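Local coordinates for protein 3-dehydroshikimate dehydratase (Pseudomonas putida, PDB 5HMQ) that converts 3-dehydroshikimate to protocatechuate and water, using a divalent metal ion in its sugar phosphate isomerase-like domain, at residues 371-374 with 375-378; 459-463 with 464-468. One frame throughout, in Å; residues are numbered along the deposited sequence.

Contact 1: 371-374 with 375-378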
# COMPACT_ATOMS: atom_id res chain seq x y z
N VAL C 371 13.32 20.47 22.24
CA VAL C 371 12.10 20.51 23.02
C VAL C 371 12.38 21.21 24.34
O VAL C 371 13.46 21.03 24.94
CB VAL C 371 11.51 19.10 23.25
CG1 VAL C 371 11.10 18.48 21.92
CG2 VAL C 371 12.50 18.21 23.98
N LYS C 372 11.43 22.02 24.80
CA LYS C 372 11.60 22.73 26.07
C LYS C 372 11.41 21.80 27.25
O LYS C 372 12.17 21.86 28.22
CB LYS C 372 10.64 23.91 26.15
CG LYS C 372 10.78 24.72 27.42
CD LYS C 372 9.96 25.99 27.35
CE LYS C 372 10.26 26.90 28.52
NZ LYS C 372 9.99 28.32 28.18
N ASP C 373 10.39 20.95 27.19
CA ASP C 373 10.07 20.00 28.26
C ASP C 373 10.28 18.60 27.70
O ASP C 373 9.40 18.05 27.03
CB ASP C 373 8.64 20.22 28.77
CG ASP C 373 8.37 19.50 30.07
OD1 ASP C 373 9.12 18.57 30.42
OD2 ASP C 373 7.39 19.87 30.75
N GLN C 374 11.44 18.01 28.00
CA GLN C 374 11.79 16.71 27.44
C GLN C 374 10.87 15.61 27.97
O GLN C 374 10.43 14.75 27.20
CB GLN C 374 13.25 16.39 27.75
CG GLN C 374 13.64 14.94 27.55
CD GLN C 374 15.05 14.66 28.03
OE1 GLN C 374 16.03 14.89 27.31
NE2 GLN C 374 15.17 14.17 29.26
N GLN C 375 10.58 15.62 29.27
CA GLN C 375 9.76 14.56 29.84
C GLN C 375 8.31 14.65 29.38
O GLN C 375 7.65 13.62 29.21
CB GLN C 375 9.83 14.61 31.37
CG GLN C 375 11.15 14.09 31.93
CD GLN C 375 11.45 12.66 31.53
OE1 GLN C 375 10.66 11.75 31.80
NE2 GLN C 375 12.58 12.46 30.88
N ALA C 376 7.80 15.87 29.17
CA ALA C 376 6.44 16.02 28.64
C ALA C 376 6.34 15.46 27.23
O ALA C 376 5.35 14.80 26.90
CB ALA C 376 6.03 17.49 28.67
N ALA C 377 7.33 15.73 26.39
CA ALA C 377 7.32 15.18 25.04
C ALA C 377 7.37 13.66 25.06
O ALA C 377 6.64 12.99 24.32
CB ALA C 377 8.49 15.74 24.23
N LEU C 378 8.21 13.09 25.93
CA LEU C 378 8.32 11.63 26.00
C LEU C 378 7.04 11.00 26.53
O LEU C 378 6.58 9.98 26.01
CB LEU C 378 9.50 11.24 26.88
CG LEU C 378 9.64 9.73 27.11
CD1 LEU C 378 9.91 9.03 25.80
CD2 LEU C 378 10.74 9.43 28.12
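With chi1 at -167°, D373 sets its CG opposite its own backbone N and beside its carbonyl carbon, which lays the carboxylate against A376 in the first turn of helix 374-383. D373 is the N-cap of that helix. Its OD1 accepts from A376 N at 3.3 Å, with a fairly straight N-H...O angle of 161°. The amide does not arrive in the plane of the carboxylate: it meets OD1 from above, 74° out of that plane. The same pose lets the acid lean on the methyl group of A376, whose CB lies 3.4 Å from D373 OD2 and equally near the carboxylate carbon. One alanine thus touches the cap twice, through its polar N-H and through its CB. Behind the cap the regular helix ladder starts at once, with A377 N giving to D373 O at 3.2 Å and L378 N to Q374 O at 3.0 Å. On the inner flank V371, the last residue of strand 363-371, points its CB toward the helix, and its CG1 comes loosely to 4.4 Å from A377 CB. Both of these side chains also rest on L413 of strand 410-414. The side chains of Q374 and Q375 run alongside each other in the same direction. Outside partners finish the turn: S293 OG is bonded to D373 N, and E415 OE2 takes up Q374 N. Two carboxylates, D373 and E415, therefore serve amides at the start of one helix. The positive end of the helix dipole would be expected to stabilise their negative charge, and they in turn would offset that dipole where the chain leaves the strand in this first VOC region.

Contact 2: 459-463 with 464-468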
# COMPACT_ATOMS: atom_id res chain seq x y z
N VAL C 459 0.57 11.47 9.03
CA VAL C 459 -0.13 12.69 9.43
C VAL C 459 -0.66 12.56 10.85
O VAL C 459 -0.46 13.44 11.69
CB VAL C 459 -1.26 13.01 8.43
CG1 VAL C 459 -2.14 14.12 8.97
CG2 VAL C 459 -0.68 13.40 7.08
N LEU C 460 -1.35 11.45 11.14
CA LEU C 460 -1.87 11.23 12.48
C LEU C 460 -0.74 11.08 13.49
O LEU C 460 -0.87 11.51 14.64
CB LEU C 460 -2.77 10.00 12.49
CG LEU C 460 -3.32 9.56 13.85
CD1 LEU C 460 -4.06 10.71 14.52
CD2 LEU C 460 -4.23 8.36 13.68
N PHE C 461 0.37 10.47 13.08
CA PHE C 461 1.52 10.30 13.97
C PHE C 461 2.01 11.65 14.48
O PHE C 461 2.20 11.84 15.69
CB PHE C 461 2.63 9.56 13.23
CG PHE C 461 3.95 9.53 13.96
CD1 PHE C 461 4.21 8.56 14.91
CD2 PHE C 461 4.94 10.46 13.67
CE1 PHE C 461 5.43 8.53 15.57
CE2 PHE C 461 6.15 10.43 14.32
CZ PHE C 461 6.40 9.46 15.28
N TYR C 462 2.19 12.62 13.58
CA TYR C 462 2.71 13.92 13.97
C TYR C 462 1.64 14.79 14.63
O TYR C 462 1.95 15.55 15.56
CB TYR C 462 3.32 14.63 12.77
CG TYR C 462 4.79 14.31 12.57
CD1 TYR C 462 5.75 14.86 13.42
CD2 TYR C 462 5.21 13.47 11.56
CE1 TYR C 462 7.10 14.57 13.25
CE2 TYR C 462 6.56 13.17 11.39
CZ TYR C 462 7.49 13.73 12.23
OH TYR C 462 8.83 13.45 12.07
N LYS C 463 0.39 14.69 14.17
CA LYS C 463 -0.67 15.48 14.79
C LYS C 463 -0.90 15.08 16.24
O LYS C 463 -1.13 15.94 17.10
CB LYS C 463 -1.97 15.34 14.00
CG LYS C 463 -2.09 16.26 12.80
CD LYS C 463 -3.50 16.20 12.23
CE LYS C 463 -3.75 17.31 11.22
NZ LYS C 463 -5.12 17.24 10.66
N SER C 464 -0.86 13.78 16.54
CA SER C 464 -1.20 13.33 17.89
C SER C 464 -0.00 13.34 18.83
O SER C 464 -0.06 13.96 19.90
CB SER C 464 -1.84 11.94 17.84
OG SER C 464 -0.94 10.97 17.33
N LEU C 465 1.09 12.67 18.45
CA LEU C 465 2.22 12.55 19.36
C LEU C 465 2.89 13.90 19.62
O LEU C 465 3.39 14.13 20.73
CB LEU C 465 3.25 11.56 18.81
CG LEU C 465 3.04 10.08 19.15
CD1 LEU C 465 1.93 9.48 18.29
CD2 LEU C 465 4.34 9.29 18.99
N PHE C 466 2.93 14.78 18.63
CA PHE C 466 3.68 16.03 18.74
C PHE C 466 2.81 17.27 18.56
O PHE C 466 3.34 18.38 18.53
CB PHE C 466 4.83 16.02 17.73
CG PHE C 466 5.82 14.92 17.96
CD1 PHE C 466 6.79 15.04 18.94
CD2 PHE C 466 5.75 13.75 17.23
CE1 PHE C 466 7.70 14.02 19.16
CE2 PHE C 466 6.65 12.73 17.45
CZ PHE C 466 7.62 12.86 18.42
N ASP C 467 1.49 17.10 18.45
CA ASP C 467 0.54 18.22 18.36
C ASP C 467 0.88 19.16 17.21
O ASP C 467 0.82 20.38 17.34
CB ASP C 467 0.47 18.97 19.69
CG ASP C 467 -0.79 19.83 19.81
OD1 ASP C 467 -1.78 19.52 19.11
OD2 ASP C 467 -0.78 20.79 20.60
N PHE C 468 1.26 18.59 16.07
CA PHE C 468 1.40 19.38 14.86
C PHE C 468 0.02 19.73 14.29
O PHE C 468 -0.99 19.09 14.61
CB PHE C 468 2.22 18.63 13.81
CG PHE C 468 3.71 18.68 14.05
CD1 PHE C 468 4.22 18.94 15.32
CD2 PHE C 468 4.60 18.47 13.01
CE1 PHE C 468 5.58 18.98 15.53
CE2 PHE C 468 5.96 18.52 13.22
CZ PHE C 468 6.46 18.77 14.48
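L460 O is gripped twice by S464, one turn further along helix 455-465. S464 OG donates to L460 O at 2.7 Å and S464 N donates to L460 O at 3.0 Å, the two reaching it from opposite faces of the carbonyl plane. The hydroxyl can do this because OG stands between the backbone N and the carbonyl carbon of its own residue, turned back down the helix, so a buried hydroxyl spends its proton on the backbone. A second shared acceptor lies where the helix gives way to a turn. Y462 O takes a weak bond from F466 N and a much straighter one from F468 N, 3.2 Å long at 168°. D467 lies between those donors in the left-handed region, and that reversal brings the F468 ring back alongside Y462. This 6→1 bond over a left-handed residue is consistent with a Schellman motif. Four aromatic rings gather around this ending. F466 turns its edge toward the face of F461 in an offset edge-to-face pair, with ring centroids 5.9 Å apart and planes at 62°. Y462 and F468 lie side by side, tilted by only 27° but slid so far that they barely overlap; Y462 CD1 sits over one face of F468, 3.7 Å from F468 CE2. L465 crosses F461 and brings its CD2 to 3.7 Å from F461 CE1. K463 points its chain elsewhere, NZ bonding to G216 O. F461, Y462 and F466 press on L411 of strand 410-414, while Y462 and F468 also meet L488 of strand 484-489. L460 and S464 face helix 252-276, so the end of helix 455-465 is wedged between that helix and strands from both VOC regions.

Contact 1 opens a helix and contact 2 closes one. The N-terminal cap at 371-378 is partly buried, with D373 and Q375 exposed; it uses the D373 carboxylate, with E415 adding a second from outside, and its apolar part is little more than a valine and an alanine methyl. The C-terminal ending at 459-468 is buried: all its acceptors are backbone carbonyls, one taking a serine hydroxyl, and four aromatic side chains cluster beside the turn. The two occupy different VOC regions, centres about 15 Å apart, and do not touch. Strand 410-414 is common ground, L413 meeting contact 1 and L411 meeting contact 2. Contact 2 also adjoins helix 252-276 and lies nearer the centre of the chain.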